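Local coordinates for protein putative exotoxin (superantigen) (Streptococcus pyogenes, PDB 1TY0) that probably acts as a secreted superantigen toxin, binding zinc, and can use a common surface for T-cell receptor binding and dimerization, at residues 122-127 / 132-137. Numbering follows the deposited sequence.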
loop_
_atom_site.group_PDB
_atom_site.type_symbol
_atom_site.label_atom_id
_atom_site.label_comp_id
_atom_site.label_asym_id
_atom_site.label_seq_id
_atom_site.Cartn_x
_atom_site.Cartn_y
_atom_site.Cartn_z
ATOM N N ILE A 122 -4.920 15.505 -10.052
ATOM C CA ILE A 122 -5.202 14.085 -9.907
ATOM C C ILE A 122 -6.009 13.654 -11.125
ATOM O O ILE A 122 -6.538 14.488 -11.861
ATOM C CB ILE A 122 -6.036 13.778 -8.638
ATOM C CG1 ILE A 122 -7.403 14.460 -8.725
ATOM C CG2 ILE A 122 -5.274 14.227 -7.398
ATOM C CD1 ILE A 122 -8.365 14.042 -7.630
ATOM N N LYS A 123 -6.098 12.351 -11.347
ATOM C CA LYS A 123 -6.862 11.860 -12.477
ATOM C C LYS A 123 -7.778 10.719 -12.059
ATOM O O LYS A 123 -7.389 9.835 -11.295
ATOM C CB LYS A 123 -5.922 11.403 -13.599
ATOM C CG LYS A 123 -6.639 11.085 -14.907
ATOM C CD LYS A 123 -5.670 10.947 -16.074
ATOM C CE LYS A 123 -6.418 10.817 -17.395
ATOM N NZ LYS A 123 -5.497 10.824 -18.566
ATOM N N ILE A 124 -9.009 10.769 -12.553
ATOM C CA ILE A 124 -10.012 9.747 -12.278
ATOM C C ILE A 124 -10.588 9.350 -13.632
ATOM O O ILE A 124 -11.150 10.187 -14.335
ATOM C CB ILE A 124 -11.127 10.301 -11.369
ATOM C CG1 ILE A 124 -10.540 10.627 -9.991
ATOM C CG2 ILE A 124 -12.264 9.290 -11.245
ATOM C CD1 ILE A 124 -11.546 11.183 -9.004
ATOM N N ASP A 125 -10.435 8.077 -13.988
ATOM C CA ASP A 125 -10.901 7.562 -15.276
ATOM C C ASP A 125 -12.316 6.986 -15.312
ATOM O O ASP A 125 -12.850 6.717 -16.390
ATOM C CB ASP A 125 -9.913 6.512 -15.788
ATOM C CG ASP A 125 -8.589 7.120 -16.219
ATOM O OD1 ASP A 125 -8.501 8.363 -16.316
ATOM O OD2 ASP A 125 -7.635 6.353 -16.469
ATOM N N LYS A 126 -12.927 6.787 -14.151
ATOM C CA LYS A 126 -14.281 6.248 -14.126
ATOM C C LYS A 126 -15.318 7.372 -14.125
ATOM O O LYS A 126 -15.098 8.432 -13.535
ATOM C CB LYS A 126 -14.466 5.318 -12.913
ATOM C CG LYS A 126 -13.963 5.871 -11.593
ATOM C CD LYS A 126 -14.213 4.897 -10.433
ATOM C CE LYS A 126 -13.294 3.681 -10.483
ATOM N NZ LYS A 126 -11.851 4.038 -10.327
ATOM N N PRO A 127 -16.457 7.161 -14.809
ATOM C CA PRO A 127 -17.544 8.144 -14.904
ATOM C C PRO A 127 -18.310 8.345 -13.600
ATOM O O PRO A 127 -18.959 9.374 -13.400
ATOM C CB PRO A 127 -18.418 7.575 -16.021
ATOM C CG PRO A 127 -18.256 6.099 -15.839
ATOM C CD PRO A 127 -16.763 5.969 -15.623
ATOM N N GLN A 132 -14.008 8.590 -1.656
ATOM C CA GLN A 132 -12.816 7.949 -1.114
ATOM C C GLN A 132 -11.673 8.022 -2.127
ATOM O O GLN A 132 -10.543 8.339 -1.771
ATOM C CB GLN A 132 -13.094 6.478 -0.761
ATOM C CG GLN A 132 -11.846 5.729 -0.278
ATOM C CD GLN A 132 -12.127 4.317 0.264
ATOM O OE1 GLN A 132 -11.228 3.658 0.793
ATOM N NE2 GLN A 132 -13.371 3.855 0.140
ATOM N N GLU A 133 -11.967 7.737 -3.391
ATOM C CA GLU A 133 -10.923 7.783 -4.413
ATOM C C GLU A 133 -10.416 9.208 -4.599
ATOM O O GLU A 133 -9.209 9.451 -4.676
ATOM C CB GLU A 133 -11.443 7.254 -5.752
ATOM C CG GLU A 133 -10.378 7.284 -6.843
ATOM C CD GLU A 133 -10.829 6.655 -8.146
ATOM O OE1 GLU A 133 -11.823 5.892 -8.145
ATOM O OE2 GLU A 133 -10.173 6.917 -9.177
ATOM N N PHE A 134 -11.343 10.153 -4.675
ATOM C CA PHE A 134 -10.964 11.550 -4.853
ATOM C C PHE A 134 -10.152 12.036 -3.650
ATOM O O PHE A 134 -9.115 12.681 -3.807
ATOM C CB PHE A 134 -12.216 12.411 -5.019
ATOM C CG PHE A 134 -11.941 13.775 -5.578
ATOM C CD1 PHE A 134 -11.398 14.771 -4.776
ATOM C CD2 PHE A 134 -12.207 14.058 -6.913
ATOM C CE1 PHE A 134 -11.120 16.032 -5.294
ATOM C CE2 PHE A 134 -11.934 15.317 -7.440
ATOM C CZ PHE A 134 -11.388 16.304 -6.626
ATOM N N ASP A 135 -10.626 11.707 -2.450
ATOM C CA ASP A 135 -9.969 12.117 -1.213
ATOM C C ASP A 135 -8.549 11.560 -1.127
ATOM O O ASP A 135 -7.598 12.290 -0.844
ATOM C CB ASP A 135 -10.817 11.655 -0.016
ATOM C CG ASP A 135 -10.337 12.226 1.308
ATOM O OD1 ASP A 135 -9.705 13.301 1.309
ATOM O OD2 ASP A 135 -10.621 11.606 2.356
ATOM N N PHE A 136 -8.402 10.267 -1.378
ATOM C CA PHE A 136 -7.083 9.646 -1.336
ATOM C C PHE A 136 -6.111 10.321 -2.301
ATOM O O PHE A 136 -4.995 10.677 -1.924
ATOM C CB PHE A 136 -7.178 8.163 -1.693
ATOM C CG PHE A 136 -5.848 7.529 -1.979
ATOM C CD1 PHE A 136 -4.961 7.239 -0.945
ATOM C CD2 PHE A 136 -5.467 7.260 -3.291
ATOM C CE1 PHE A 136 -3.703 6.688 -1.218
ATOM C CE2 PHE A 136 -4.218 6.714 -3.572
ATOM C CZ PHE A 136 -3.335 6.428 -2.534
ATOM N N LYS A 137 -6.540 10.499 -3.546
ATOM C CA LYS A 137 -5.670 11.102 -4.547
ATOM C C LYS A 137 -5.301 12.542 -4.239
ATOM O O LYS A 137 -4.144 12.924 -4.386
ATOM C CB LYS A 137 -6.308 10.990 -5.932
ATOM C CG LYS A 137 -6.398 9.545 -6.405
ATOM C CD LYS A 137 -6.949 9.406 -7.822
ATOM C CE LYS A 137 -6.805 7.956 -8.278
ATOM N NZ LYS A 137 -7.440 7.687 -9.598
HETATM O O HOH W 1 -9.848 6.069 -11.684
#
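Ile122 lays its CD1 methyl squarely over the middle of the Phe134 ring, a CH-pi contact with CD1 3.8 Å from the ring centroid and only 10° off its normal. That reach depends on the first torsion of Ile122 (chi1 63°), which tucks CG1 between the backbone N and the carbonyl carbon and leaves CG2 to pack on CB of Lys137 at 3.7 Å. Ile124 comes at the same ring obliquely, its CD1 3.6 Å from CD2 of Phe134, while its CG1 and CG2 lie against the carboxylate of Glu133. This is the tight, apolar side of the contact.

Beside it runs a salt-bridge network centred on Glu133. The bent chain of Lys126 brings NZ 2.9 Å from Glu133 OE1, on the syn side of that oxygen; the extended chain of Lys137 brings its NZ 2.9 Å from Glu133 OE2, on the anti side of that one, both somewhat out of the carboxylate plane. Lys137 NZ also donates to Lys123 O, 2.7 Å away and nearly in line with the carbonyl (160°), so one ammonium ties the loop backbone to the helix. A water donates to Glu133 OE2, accepts from Asp125 N and takes a weak bond from Lys126 NZ. Two lysines around one buried carboxylate would be expected to keep it ionised.

Packing slackens at Lys123, an exposed residue whose CB points away from the helix, contributing mainly its carbonyl.

Within the beta-grasp domain, the contact sets the loop after strand 113-119 against the first turns of helix 131-146. Phe129 of strand 128-130 touches both Ile124 and Phe134, Ile162 of strand 157-164 also packs on Phe134, and Phe73 of strand 69-74, from the OB-fold domain, meets Glu133 and Lys137.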